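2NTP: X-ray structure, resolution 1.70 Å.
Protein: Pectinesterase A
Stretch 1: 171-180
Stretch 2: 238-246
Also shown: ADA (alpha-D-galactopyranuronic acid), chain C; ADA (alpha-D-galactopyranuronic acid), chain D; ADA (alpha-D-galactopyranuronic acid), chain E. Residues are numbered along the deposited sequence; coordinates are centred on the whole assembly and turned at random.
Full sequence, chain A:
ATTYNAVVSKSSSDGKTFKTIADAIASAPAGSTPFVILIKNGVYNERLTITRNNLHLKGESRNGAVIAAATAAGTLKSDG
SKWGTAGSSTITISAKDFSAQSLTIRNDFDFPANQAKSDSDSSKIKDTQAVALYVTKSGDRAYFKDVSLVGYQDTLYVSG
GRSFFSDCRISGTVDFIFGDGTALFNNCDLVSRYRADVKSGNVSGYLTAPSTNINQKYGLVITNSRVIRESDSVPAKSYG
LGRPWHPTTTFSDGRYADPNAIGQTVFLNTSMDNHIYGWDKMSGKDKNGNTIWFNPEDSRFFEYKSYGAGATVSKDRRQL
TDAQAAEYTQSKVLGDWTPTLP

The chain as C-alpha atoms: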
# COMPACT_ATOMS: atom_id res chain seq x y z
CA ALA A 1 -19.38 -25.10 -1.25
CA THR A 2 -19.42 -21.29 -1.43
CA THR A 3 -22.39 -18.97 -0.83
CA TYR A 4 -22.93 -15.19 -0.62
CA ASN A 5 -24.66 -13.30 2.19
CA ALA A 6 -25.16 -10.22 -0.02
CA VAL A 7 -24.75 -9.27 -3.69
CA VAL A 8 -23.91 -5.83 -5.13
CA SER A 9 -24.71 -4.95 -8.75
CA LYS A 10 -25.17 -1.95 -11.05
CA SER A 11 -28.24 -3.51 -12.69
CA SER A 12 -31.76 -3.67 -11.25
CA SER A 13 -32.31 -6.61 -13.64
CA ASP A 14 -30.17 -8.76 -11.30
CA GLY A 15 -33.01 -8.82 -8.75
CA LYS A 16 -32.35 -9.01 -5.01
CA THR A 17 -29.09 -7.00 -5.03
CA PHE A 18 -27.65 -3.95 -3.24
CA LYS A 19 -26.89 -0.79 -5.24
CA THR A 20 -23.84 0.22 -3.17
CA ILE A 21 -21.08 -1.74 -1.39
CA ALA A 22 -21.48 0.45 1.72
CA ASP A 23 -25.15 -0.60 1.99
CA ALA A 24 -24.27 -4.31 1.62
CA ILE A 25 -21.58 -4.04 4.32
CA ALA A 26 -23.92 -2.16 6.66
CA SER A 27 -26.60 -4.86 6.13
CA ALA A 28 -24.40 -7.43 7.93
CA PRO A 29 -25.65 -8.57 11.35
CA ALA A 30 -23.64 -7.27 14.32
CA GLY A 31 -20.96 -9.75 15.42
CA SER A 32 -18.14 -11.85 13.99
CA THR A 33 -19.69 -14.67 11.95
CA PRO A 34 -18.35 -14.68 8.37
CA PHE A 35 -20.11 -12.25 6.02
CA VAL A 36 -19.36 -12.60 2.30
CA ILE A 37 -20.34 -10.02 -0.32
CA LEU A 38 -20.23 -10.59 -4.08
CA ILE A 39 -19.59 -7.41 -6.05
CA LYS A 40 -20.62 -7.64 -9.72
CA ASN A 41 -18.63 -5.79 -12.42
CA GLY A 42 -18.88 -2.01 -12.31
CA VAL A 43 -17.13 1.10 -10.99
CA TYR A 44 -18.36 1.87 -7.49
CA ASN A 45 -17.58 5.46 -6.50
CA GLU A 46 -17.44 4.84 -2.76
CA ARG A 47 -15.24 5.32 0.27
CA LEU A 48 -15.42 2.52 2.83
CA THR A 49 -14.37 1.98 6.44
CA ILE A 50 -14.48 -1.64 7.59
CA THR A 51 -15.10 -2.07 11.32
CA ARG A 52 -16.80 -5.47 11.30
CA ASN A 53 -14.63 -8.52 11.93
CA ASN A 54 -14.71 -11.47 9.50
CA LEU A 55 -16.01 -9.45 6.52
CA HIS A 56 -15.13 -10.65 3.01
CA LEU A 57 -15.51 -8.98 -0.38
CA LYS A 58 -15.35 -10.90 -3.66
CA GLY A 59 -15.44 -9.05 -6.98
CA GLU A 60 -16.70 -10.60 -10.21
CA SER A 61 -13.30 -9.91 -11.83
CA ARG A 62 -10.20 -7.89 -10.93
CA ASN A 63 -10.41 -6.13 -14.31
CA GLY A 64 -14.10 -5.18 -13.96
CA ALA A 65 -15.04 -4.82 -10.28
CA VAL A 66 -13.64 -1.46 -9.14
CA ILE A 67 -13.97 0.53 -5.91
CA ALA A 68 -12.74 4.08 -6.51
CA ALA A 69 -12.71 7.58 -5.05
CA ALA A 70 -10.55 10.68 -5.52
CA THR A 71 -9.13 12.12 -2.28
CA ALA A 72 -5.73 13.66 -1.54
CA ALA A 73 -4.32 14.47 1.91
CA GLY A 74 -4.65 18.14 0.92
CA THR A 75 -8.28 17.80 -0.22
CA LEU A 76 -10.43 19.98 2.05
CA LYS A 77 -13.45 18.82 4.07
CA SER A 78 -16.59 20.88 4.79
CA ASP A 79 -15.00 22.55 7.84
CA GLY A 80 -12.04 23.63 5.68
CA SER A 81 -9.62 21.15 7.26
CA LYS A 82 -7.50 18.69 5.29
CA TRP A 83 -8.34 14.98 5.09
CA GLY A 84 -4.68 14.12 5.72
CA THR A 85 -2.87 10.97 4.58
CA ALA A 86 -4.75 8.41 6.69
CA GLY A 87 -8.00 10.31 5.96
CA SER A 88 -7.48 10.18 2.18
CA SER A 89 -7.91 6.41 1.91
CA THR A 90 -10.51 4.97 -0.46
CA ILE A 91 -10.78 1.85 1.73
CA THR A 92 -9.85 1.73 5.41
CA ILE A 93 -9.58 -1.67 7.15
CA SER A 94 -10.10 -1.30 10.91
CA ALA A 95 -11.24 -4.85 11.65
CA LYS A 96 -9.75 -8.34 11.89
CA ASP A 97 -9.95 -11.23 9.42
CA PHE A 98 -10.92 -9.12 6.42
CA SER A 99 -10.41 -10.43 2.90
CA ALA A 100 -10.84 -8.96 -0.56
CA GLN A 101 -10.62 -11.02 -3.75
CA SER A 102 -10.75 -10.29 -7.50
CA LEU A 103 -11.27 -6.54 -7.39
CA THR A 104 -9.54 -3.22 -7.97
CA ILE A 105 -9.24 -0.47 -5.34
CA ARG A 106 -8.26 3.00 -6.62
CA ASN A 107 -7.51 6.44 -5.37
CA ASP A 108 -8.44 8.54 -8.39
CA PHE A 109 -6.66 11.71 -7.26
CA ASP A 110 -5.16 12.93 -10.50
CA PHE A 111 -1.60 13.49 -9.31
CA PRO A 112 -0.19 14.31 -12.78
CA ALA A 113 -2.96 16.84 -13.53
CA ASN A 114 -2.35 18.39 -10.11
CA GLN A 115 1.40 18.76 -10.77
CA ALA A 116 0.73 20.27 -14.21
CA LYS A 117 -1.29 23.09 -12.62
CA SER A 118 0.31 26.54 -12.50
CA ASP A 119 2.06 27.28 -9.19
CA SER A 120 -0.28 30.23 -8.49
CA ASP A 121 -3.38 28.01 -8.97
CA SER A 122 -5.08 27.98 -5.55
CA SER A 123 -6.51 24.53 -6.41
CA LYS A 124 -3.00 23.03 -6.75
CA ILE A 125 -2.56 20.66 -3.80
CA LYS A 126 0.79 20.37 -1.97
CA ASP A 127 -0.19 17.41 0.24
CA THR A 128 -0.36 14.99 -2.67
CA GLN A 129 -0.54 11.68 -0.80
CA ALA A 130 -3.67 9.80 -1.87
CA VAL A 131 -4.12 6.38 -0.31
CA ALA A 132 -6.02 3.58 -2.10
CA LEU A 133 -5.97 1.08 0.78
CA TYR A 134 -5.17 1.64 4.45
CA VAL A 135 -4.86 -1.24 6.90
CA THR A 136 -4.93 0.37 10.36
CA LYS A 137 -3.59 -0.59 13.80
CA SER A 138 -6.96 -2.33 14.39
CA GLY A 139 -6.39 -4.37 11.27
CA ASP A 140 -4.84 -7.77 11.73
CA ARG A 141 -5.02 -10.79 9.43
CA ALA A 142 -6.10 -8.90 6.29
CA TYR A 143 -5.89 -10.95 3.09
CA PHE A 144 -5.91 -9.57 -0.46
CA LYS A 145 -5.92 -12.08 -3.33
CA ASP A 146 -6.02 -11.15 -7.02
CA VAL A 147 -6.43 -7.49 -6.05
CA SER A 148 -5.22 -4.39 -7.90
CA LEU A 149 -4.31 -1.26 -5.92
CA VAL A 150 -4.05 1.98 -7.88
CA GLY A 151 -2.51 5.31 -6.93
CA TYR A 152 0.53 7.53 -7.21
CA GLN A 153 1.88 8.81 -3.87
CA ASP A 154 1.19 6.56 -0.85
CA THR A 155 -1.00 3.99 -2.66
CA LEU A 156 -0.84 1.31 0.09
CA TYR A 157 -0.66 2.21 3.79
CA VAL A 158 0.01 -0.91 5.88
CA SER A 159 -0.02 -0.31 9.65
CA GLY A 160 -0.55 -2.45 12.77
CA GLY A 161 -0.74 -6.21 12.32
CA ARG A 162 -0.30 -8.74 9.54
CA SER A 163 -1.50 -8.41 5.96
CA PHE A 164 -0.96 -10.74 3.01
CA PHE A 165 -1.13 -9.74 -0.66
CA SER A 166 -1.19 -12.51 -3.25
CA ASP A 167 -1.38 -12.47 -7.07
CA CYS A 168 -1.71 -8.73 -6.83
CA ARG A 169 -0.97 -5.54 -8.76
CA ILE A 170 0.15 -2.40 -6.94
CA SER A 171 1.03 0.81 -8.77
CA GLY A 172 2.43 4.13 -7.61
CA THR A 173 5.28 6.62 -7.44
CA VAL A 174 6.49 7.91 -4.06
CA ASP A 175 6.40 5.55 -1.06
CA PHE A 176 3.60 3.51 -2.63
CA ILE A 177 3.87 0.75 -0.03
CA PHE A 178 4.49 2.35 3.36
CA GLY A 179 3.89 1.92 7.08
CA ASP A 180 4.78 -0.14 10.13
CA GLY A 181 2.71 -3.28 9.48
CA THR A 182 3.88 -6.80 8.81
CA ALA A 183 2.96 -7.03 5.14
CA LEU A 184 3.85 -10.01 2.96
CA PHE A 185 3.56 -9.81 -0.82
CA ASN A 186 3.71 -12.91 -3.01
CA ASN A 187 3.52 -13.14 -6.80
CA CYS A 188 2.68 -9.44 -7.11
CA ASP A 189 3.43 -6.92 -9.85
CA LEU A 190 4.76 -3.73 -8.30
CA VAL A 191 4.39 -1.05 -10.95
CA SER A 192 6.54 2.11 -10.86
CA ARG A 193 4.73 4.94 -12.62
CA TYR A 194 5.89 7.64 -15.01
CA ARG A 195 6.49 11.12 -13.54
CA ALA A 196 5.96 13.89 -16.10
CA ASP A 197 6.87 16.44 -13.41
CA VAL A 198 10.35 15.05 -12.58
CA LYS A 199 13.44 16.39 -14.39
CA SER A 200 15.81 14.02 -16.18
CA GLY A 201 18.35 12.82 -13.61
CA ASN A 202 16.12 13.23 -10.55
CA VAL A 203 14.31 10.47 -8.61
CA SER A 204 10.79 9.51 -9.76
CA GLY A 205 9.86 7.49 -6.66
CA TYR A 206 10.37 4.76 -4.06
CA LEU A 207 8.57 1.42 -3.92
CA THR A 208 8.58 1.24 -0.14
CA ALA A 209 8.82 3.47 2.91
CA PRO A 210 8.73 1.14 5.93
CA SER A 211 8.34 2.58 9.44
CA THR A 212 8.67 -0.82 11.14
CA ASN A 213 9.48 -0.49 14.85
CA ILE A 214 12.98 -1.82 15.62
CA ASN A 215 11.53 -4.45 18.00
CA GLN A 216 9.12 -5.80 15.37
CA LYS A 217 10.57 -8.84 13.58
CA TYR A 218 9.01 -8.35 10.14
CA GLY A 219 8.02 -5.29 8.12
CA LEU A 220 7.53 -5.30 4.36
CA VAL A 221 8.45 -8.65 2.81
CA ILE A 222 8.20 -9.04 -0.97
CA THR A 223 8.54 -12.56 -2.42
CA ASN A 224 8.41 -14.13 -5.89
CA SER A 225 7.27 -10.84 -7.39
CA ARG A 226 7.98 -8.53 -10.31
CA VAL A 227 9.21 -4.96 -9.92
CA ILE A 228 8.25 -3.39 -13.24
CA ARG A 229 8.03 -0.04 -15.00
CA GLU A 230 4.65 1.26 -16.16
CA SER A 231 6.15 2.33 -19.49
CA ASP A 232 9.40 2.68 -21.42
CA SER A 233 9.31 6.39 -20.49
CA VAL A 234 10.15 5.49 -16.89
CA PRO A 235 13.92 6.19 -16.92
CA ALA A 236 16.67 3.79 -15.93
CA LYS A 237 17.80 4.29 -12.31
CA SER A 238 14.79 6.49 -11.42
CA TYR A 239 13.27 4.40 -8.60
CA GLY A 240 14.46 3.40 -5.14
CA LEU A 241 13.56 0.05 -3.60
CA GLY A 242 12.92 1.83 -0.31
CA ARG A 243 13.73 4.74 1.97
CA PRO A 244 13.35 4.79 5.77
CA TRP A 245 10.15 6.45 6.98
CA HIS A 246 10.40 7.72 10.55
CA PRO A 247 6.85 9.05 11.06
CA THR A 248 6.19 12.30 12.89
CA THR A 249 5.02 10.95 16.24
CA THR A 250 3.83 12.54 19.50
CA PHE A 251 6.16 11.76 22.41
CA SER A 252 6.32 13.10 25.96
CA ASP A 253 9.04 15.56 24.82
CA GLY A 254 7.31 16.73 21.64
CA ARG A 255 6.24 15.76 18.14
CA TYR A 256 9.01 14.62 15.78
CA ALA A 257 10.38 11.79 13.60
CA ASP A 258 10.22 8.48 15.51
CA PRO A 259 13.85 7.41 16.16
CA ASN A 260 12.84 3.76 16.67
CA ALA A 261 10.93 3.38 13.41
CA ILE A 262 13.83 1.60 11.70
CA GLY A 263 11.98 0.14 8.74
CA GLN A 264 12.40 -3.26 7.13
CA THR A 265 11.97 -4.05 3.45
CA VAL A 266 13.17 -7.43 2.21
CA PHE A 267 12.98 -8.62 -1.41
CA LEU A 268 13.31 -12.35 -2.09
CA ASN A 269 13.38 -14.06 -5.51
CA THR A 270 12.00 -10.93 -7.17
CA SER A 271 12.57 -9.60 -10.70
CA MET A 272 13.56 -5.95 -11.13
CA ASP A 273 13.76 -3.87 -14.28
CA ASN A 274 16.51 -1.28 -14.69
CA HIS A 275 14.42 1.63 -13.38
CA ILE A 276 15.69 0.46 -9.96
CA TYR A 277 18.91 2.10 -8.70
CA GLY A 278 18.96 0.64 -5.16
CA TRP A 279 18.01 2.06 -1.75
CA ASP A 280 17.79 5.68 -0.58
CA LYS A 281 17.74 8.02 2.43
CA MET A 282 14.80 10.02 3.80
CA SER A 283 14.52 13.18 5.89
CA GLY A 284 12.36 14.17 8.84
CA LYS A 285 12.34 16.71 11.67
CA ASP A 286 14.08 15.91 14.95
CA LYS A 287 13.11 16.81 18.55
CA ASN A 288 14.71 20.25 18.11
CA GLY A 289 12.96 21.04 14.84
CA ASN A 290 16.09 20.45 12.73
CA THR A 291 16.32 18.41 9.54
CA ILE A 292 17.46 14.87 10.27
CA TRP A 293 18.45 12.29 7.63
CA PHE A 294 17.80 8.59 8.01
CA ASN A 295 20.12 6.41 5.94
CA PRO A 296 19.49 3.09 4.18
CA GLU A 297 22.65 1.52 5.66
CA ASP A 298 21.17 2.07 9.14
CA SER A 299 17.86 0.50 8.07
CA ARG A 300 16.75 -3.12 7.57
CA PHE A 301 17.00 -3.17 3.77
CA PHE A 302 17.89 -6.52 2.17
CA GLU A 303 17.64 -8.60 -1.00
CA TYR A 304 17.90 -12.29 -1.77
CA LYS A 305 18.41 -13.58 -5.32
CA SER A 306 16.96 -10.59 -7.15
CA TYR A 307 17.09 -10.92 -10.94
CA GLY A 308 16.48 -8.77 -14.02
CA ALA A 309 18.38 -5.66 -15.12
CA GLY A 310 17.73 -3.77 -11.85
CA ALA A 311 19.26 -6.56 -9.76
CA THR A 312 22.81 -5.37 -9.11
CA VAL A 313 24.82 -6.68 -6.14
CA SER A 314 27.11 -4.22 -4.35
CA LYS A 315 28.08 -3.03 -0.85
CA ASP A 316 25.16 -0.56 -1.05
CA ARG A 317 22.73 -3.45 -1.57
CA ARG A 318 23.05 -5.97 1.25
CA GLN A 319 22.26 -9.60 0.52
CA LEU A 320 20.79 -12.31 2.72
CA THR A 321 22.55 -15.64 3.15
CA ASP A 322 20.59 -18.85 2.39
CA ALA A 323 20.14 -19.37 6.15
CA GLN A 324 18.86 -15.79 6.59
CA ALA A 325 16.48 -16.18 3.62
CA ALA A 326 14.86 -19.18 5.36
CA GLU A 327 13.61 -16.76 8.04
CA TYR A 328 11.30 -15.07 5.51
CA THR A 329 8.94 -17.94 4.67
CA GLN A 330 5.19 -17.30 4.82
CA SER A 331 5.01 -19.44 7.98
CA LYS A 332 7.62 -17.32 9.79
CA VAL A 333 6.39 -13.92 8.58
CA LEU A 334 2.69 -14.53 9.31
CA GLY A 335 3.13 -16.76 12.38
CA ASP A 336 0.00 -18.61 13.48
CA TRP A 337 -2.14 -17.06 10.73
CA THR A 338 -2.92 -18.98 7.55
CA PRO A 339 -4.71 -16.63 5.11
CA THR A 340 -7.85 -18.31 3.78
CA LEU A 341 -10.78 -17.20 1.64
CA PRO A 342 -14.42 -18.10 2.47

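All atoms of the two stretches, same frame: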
# COMPACT_ATOMS: atom_id res chain seq x y z
N SER A 171 0.37 -0.23 -8.01
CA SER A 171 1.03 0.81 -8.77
C SER A 171 1.18 2.08 -7.95
O SER A 171 0.39 2.34 -7.03
CB SER A 171 0.24 1.13 -10.05
OG SER A 171 -0.94 1.85 -9.77
N GLY A 172 2.20 2.86 -8.29
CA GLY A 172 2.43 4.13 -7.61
C GLY A 172 3.76 4.78 -7.95
O GLY A 172 4.49 4.32 -8.83
N THR A 173 4.06 5.84 -7.21
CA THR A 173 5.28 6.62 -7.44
C THR A 173 6.10 6.71 -6.15
O THR A 173 7.03 5.92 -5.93
CB THR A 173 4.93 8.02 -7.97
OG1 THR A 173 3.94 8.61 -7.13
CG2 THR A 173 4.36 7.93 -9.39
N VAL A 174 5.73 7.65 -5.28
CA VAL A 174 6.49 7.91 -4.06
C VAL A 174 5.92 7.13 -2.88
O VAL A 174 4.76 7.32 -2.51
CB VAL A 174 6.50 9.43 -3.73
CG1 VAL A 174 7.01 9.69 -2.30
CG2 VAL A 174 7.33 10.20 -4.75
N ASP A 175 6.75 6.26 -2.29
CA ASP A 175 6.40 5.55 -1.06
C ASP A 175 5.09 4.78 -1.21
O ASP A 175 4.22 4.86 -0.34
CB ASP A 175 6.31 6.53 0.13
CG ASP A 175 7.62 7.28 0.39
OD1 ASP A 175 8.64 6.96 -0.24
OD2 ASP A 175 7.63 8.19 1.25
N PHE A 176 4.93 4.05 -2.32
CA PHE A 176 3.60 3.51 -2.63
C PHE A 176 3.20 2.26 -1.84
O PHE A 176 2.05 1.83 -1.89
CB PHE A 176 3.27 3.46 -4.14
CG PHE A 176 4.06 2.45 -4.96
CD1 PHE A 176 3.63 1.13 -5.06
CD2 PHE A 176 5.16 2.86 -5.71
CE1 PHE A 176 4.32 0.20 -5.85
CE2 PHE A 176 5.86 1.94 -6.52
CZ PHE A 176 5.44 0.61 -6.59
N ILE A 177 4.16 1.70 -1.10
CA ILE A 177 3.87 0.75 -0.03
C ILE A 177 4.60 1.30 1.18
O ILE A 177 5.82 1.36 1.17
CB ILE A 177 4.37 -0.68 -0.32
CG1 ILE A 177 3.75 -1.22 -1.62
CG2 ILE A 177 4.05 -1.60 0.86
CD1 ILE A 177 4.44 -2.49 -2.15
N PHE A 178 3.86 1.70 2.20
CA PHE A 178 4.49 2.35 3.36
C PHE A 178 3.78 2.01 4.66
O PHE A 178 2.60 1.64 4.65
CB PHE A 178 4.59 3.87 3.16
CG PHE A 178 3.28 4.60 3.28
CD1 PHE A 178 2.29 4.45 2.31
CD2 PHE A 178 3.03 5.45 4.36
CE1 PHE A 178 1.07 5.12 2.42
CE2 PHE A 178 1.82 6.14 4.47
CZ PHE A 178 0.84 5.97 3.50
N GLY A 179 4.49 2.16 5.77
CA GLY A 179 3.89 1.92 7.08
C GLY A 179 4.65 0.92 7.92
O GLY A 179 5.72 0.43 7.52
N ASP A 180 4.09 0.61 9.08
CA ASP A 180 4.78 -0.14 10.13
C ASP A 180 4.24 -1.56 10.28
O ASP A 180 4.65 -2.29 11.17
CB ASP A 180 4.61 0.59 11.46
CG ASP A 180 3.15 0.76 11.83
OD1 ASP A 180 2.46 1.59 11.18
OD2 ASP A 180 2.68 0.07 12.74
N SER A 238 15.70 5.41 -11.85
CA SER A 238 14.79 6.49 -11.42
C SER A 238 14.03 6.16 -10.14
O SER A 238 13.43 7.05 -9.53
CB SER A 238 13.80 6.84 -12.54
OG SER A 238 13.02 5.71 -12.89
N TYR A 239 14.04 4.88 -9.75
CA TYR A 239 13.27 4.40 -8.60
C TYR A 239 14.10 3.72 -7.52
O TYR A 239 14.95 2.88 -7.81
CB TYR A 239 12.16 3.45 -9.06
CG TYR A 239 10.86 4.15 -9.34
CD1 TYR A 239 10.62 4.78 -10.57
CD2 TYR A 239 9.86 4.20 -8.37
CE1 TYR A 239 9.42 5.43 -10.82
CE2 TYR A 239 8.66 4.85 -8.62
CZ TYR A 239 8.45 5.46 -9.84
OH TYR A 239 7.26 6.10 -10.07
N GLY A 240 13.85 4.09 -6.27
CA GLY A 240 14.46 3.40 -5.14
C GLY A 240 13.60 2.23 -4.68
O GLY A 240 12.37 2.28 -4.77
N LEU A 241 14.26 1.19 -4.19
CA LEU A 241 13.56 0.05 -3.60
C LEU A 241 12.87 0.43 -2.29
O LEU A 241 11.83 -0.13 -1.94
CB LEU A 241 14.52 -1.11 -3.35
CG LEU A 241 15.09 -1.83 -4.57
CD1 LEU A 241 16.18 -2.80 -4.14
CD2 LEU A 241 13.99 -2.54 -5.35
N GLY A 242 13.46 1.39 -1.59
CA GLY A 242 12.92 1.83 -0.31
C GLY A 242 13.72 2.98 0.26
O GLY A 242 14.88 3.18 -0.09
N ARG A 243 13.06 3.75 1.13
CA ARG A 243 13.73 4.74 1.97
C ARG A 243 13.10 4.67 3.37
O ARG A 243 11.94 4.25 3.51
CB ARG A 243 13.64 6.15 1.35
CG ARG A 243 12.23 6.67 1.10
CD ARG A 243 12.27 8.08 0.50
NE ARG A 243 10.93 8.65 0.41
CZ ARG A 243 10.66 9.95 0.24
NH1 ARG A 243 11.65 10.83 0.13
NH2 ARG A 243 9.41 10.36 0.18
N PRO A 244 13.85 5.05 4.42
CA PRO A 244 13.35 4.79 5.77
C PRO A 244 12.41 5.86 6.29
O PRO A 244 12.83 6.99 6.56
CB PRO A 244 14.64 4.76 6.62
CG PRO A 244 15.77 5.14 5.69
CD PRO A 244 15.18 5.68 4.43
N TRP A 245 11.13 5.51 6.45
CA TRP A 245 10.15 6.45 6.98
C TRP A 245 10.13 6.41 8.51
O TRP A 245 9.83 5.38 9.11
CB TRP A 245 8.75 6.17 6.42
CG TRP A 245 7.73 7.17 6.87
CD1 TRP A 245 7.90 8.51 7.03
CD2 TRP A 245 6.36 6.90 7.20
NE1 TRP A 245 6.73 9.10 7.45
CE2 TRP A 245 5.77 8.13 7.57
CE3 TRP A 245 5.57 5.74 7.23
CZ2 TRP A 245 4.42 8.24 7.95
CZ3 TRP A 245 4.23 5.84 7.63
CH2 TRP A 245 3.67 7.09 7.98
N HIS A 246 10.49 7.54 9.11
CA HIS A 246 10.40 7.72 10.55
C HIS A 246 9.26 8.70 10.81
O HIS A 246 9.49 9.91 10.78
CB HIS A 246 11.73 8.25 11.09
CG HIS A 246 12.85 7.26 11.02
ND1 HIS A 246 13.46 6.74 12.14
CD2 HIS A 246 13.46 6.68 9.95
CE1 HIS A 246 14.41 5.89 11.77
NE2 HIS A 246 14.43 5.84 10.45
C1 ADA C . 4.50 10.78 5.27
C2 ADA C . 2.96 10.86 5.34
C3 ADA C . 2.54 12.22 5.87
C4 ADA C . 3.21 12.50 7.22
C5 ADA C . 4.73 12.39 7.07
C6 ADA C . 5.41 12.60 8.39
O2 ADA C . 2.39 10.66 4.04
O3 ADA C . 1.12 12.30 5.98
O4 ADA C . 2.78 11.56 8.21
O5 ADA C . 5.10 11.10 6.53
O6B ADA C . 6.15 11.70 8.85
O6A ADA C . 5.20 13.69 8.99
C1 ADA D . 9.15 13.30 -2.05
C2 ADA D . 7.64 13.53 -2.04
C3 ADA D . 7.29 14.73 -1.15
C4 ADA D . 7.97 14.64 0.21
C5 ADA D . 9.47 14.35 0.08
C6 ADA D . 10.08 14.16 1.44
O2 ADA D . 7.20 13.80 -3.37
O3 ADA D . 5.86 14.81 -0.99
O4 ADA D . 7.39 13.60 1.01
O5 ADA D . 9.64 13.17 -0.71
O6B ADA D . 10.85 13.19 1.61
O6A ADA D . 9.80 14.97 2.35
C1 ADA E . 6.19 13.70 1.81
C2 ADA E . 6.47 14.00 3.28
C3 ADA E . 7.12 12.79 3.94
C4 ADA E . 6.27 11.54 3.70
C5 ADA E . 6.09 11.33 2.20
C6 ADA E . 5.25 10.13 1.84
O2 ADA E . 7.32 15.15 3.37
O3 ADA E . 7.29 13.03 5.34
O4 ADA E . 4.98 11.72 4.29
O5 ADA E . 5.44 12.50 1.66
O6B ADA E . 5.45 9.02 2.41
O6A ADA E . 4.38 10.29 0.96

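This is a small, side-chain-mediated contact in which a two-pronged salt bridge is flanked by two aromatic contacts, with galacturonic acid units bound against it. The stretches bury 356 Å² in total, both sides summed, and no backbone-to-backbone hydrogen bond links them. Their CA atoms stay well apart: 7.5 Å between Asp175 CA and Gly242 CA at the nearest register pair. Side chains therefore bridge the gap.

The centre is Asp175 with Arg243. Arg243 NE donates to Asp175 OD1 at 2.9 Å, and Arg243 NH2 donates to Asp175 OD2 at 3.0 Å. The N-H...acceptor angles are 154° and 153°, so both bonds are well directed. The carboxylate meets the edge of the guanidinium, with OD1 near its plane. For both residues the CA-to-CB bond points sideways, but the ends of the side chains come nearer. Arg243 is extended beyond chi1, with chi2 and chi3 both t. Asp175 lies where the chain turns a corner. Val174 adds a contact beside the salt bridge, with its CG1 3.5 Å from Arg243 NH2.

The same guanidinium also binds sugar. Arg243 NH2 donates to O5 of the chain D unit at 3.0 Å, and Arg243 NH1 donates to that O5 at 3.2 Å. A weak bond joins Arg243 NH1 to chain D O6B at 2.9 Å. Asp175 OD2 lies 2.6 Å from O6B of the chain E unit, close enough that one acid group probably holds a proton. The pair thus joins the two stretches and faces the bound sugars, in keeping with a pectinesterase.

On one flank, Tyr239 points toward the first stretch. Thr173 O approaches the ring edge, 3.3 Å from Tyr239 CE2. Thr173 CG2 lies 3.5 Å from Tyr239 OH, and Gly172 O is also 3.5 Å from Tyr239 OH. The hydroxyl is hydrogen-bonded elsewhere in the structure.

On the other flank, Phe178 and Trp245 point toward each other's stretches. Phe178 CD2 and Trp245 CZ3 are 3.5 Å apart. The Phe178 ring and the six-membered ring of Trp245 have centroids 5.4 Å apart and planes at 59°, an oblique arrangement. Gly179 CA packs at the edge of the indole, 4.0 Å from Trp245 CZ3. Gly179 has backbone angles that would jam a CB against the preceding carbonyl oxygen. Trp245 NE1 donates to O6B of the chain C unit at 3.0 Å, and weakly to its O5 at 2.7 Å.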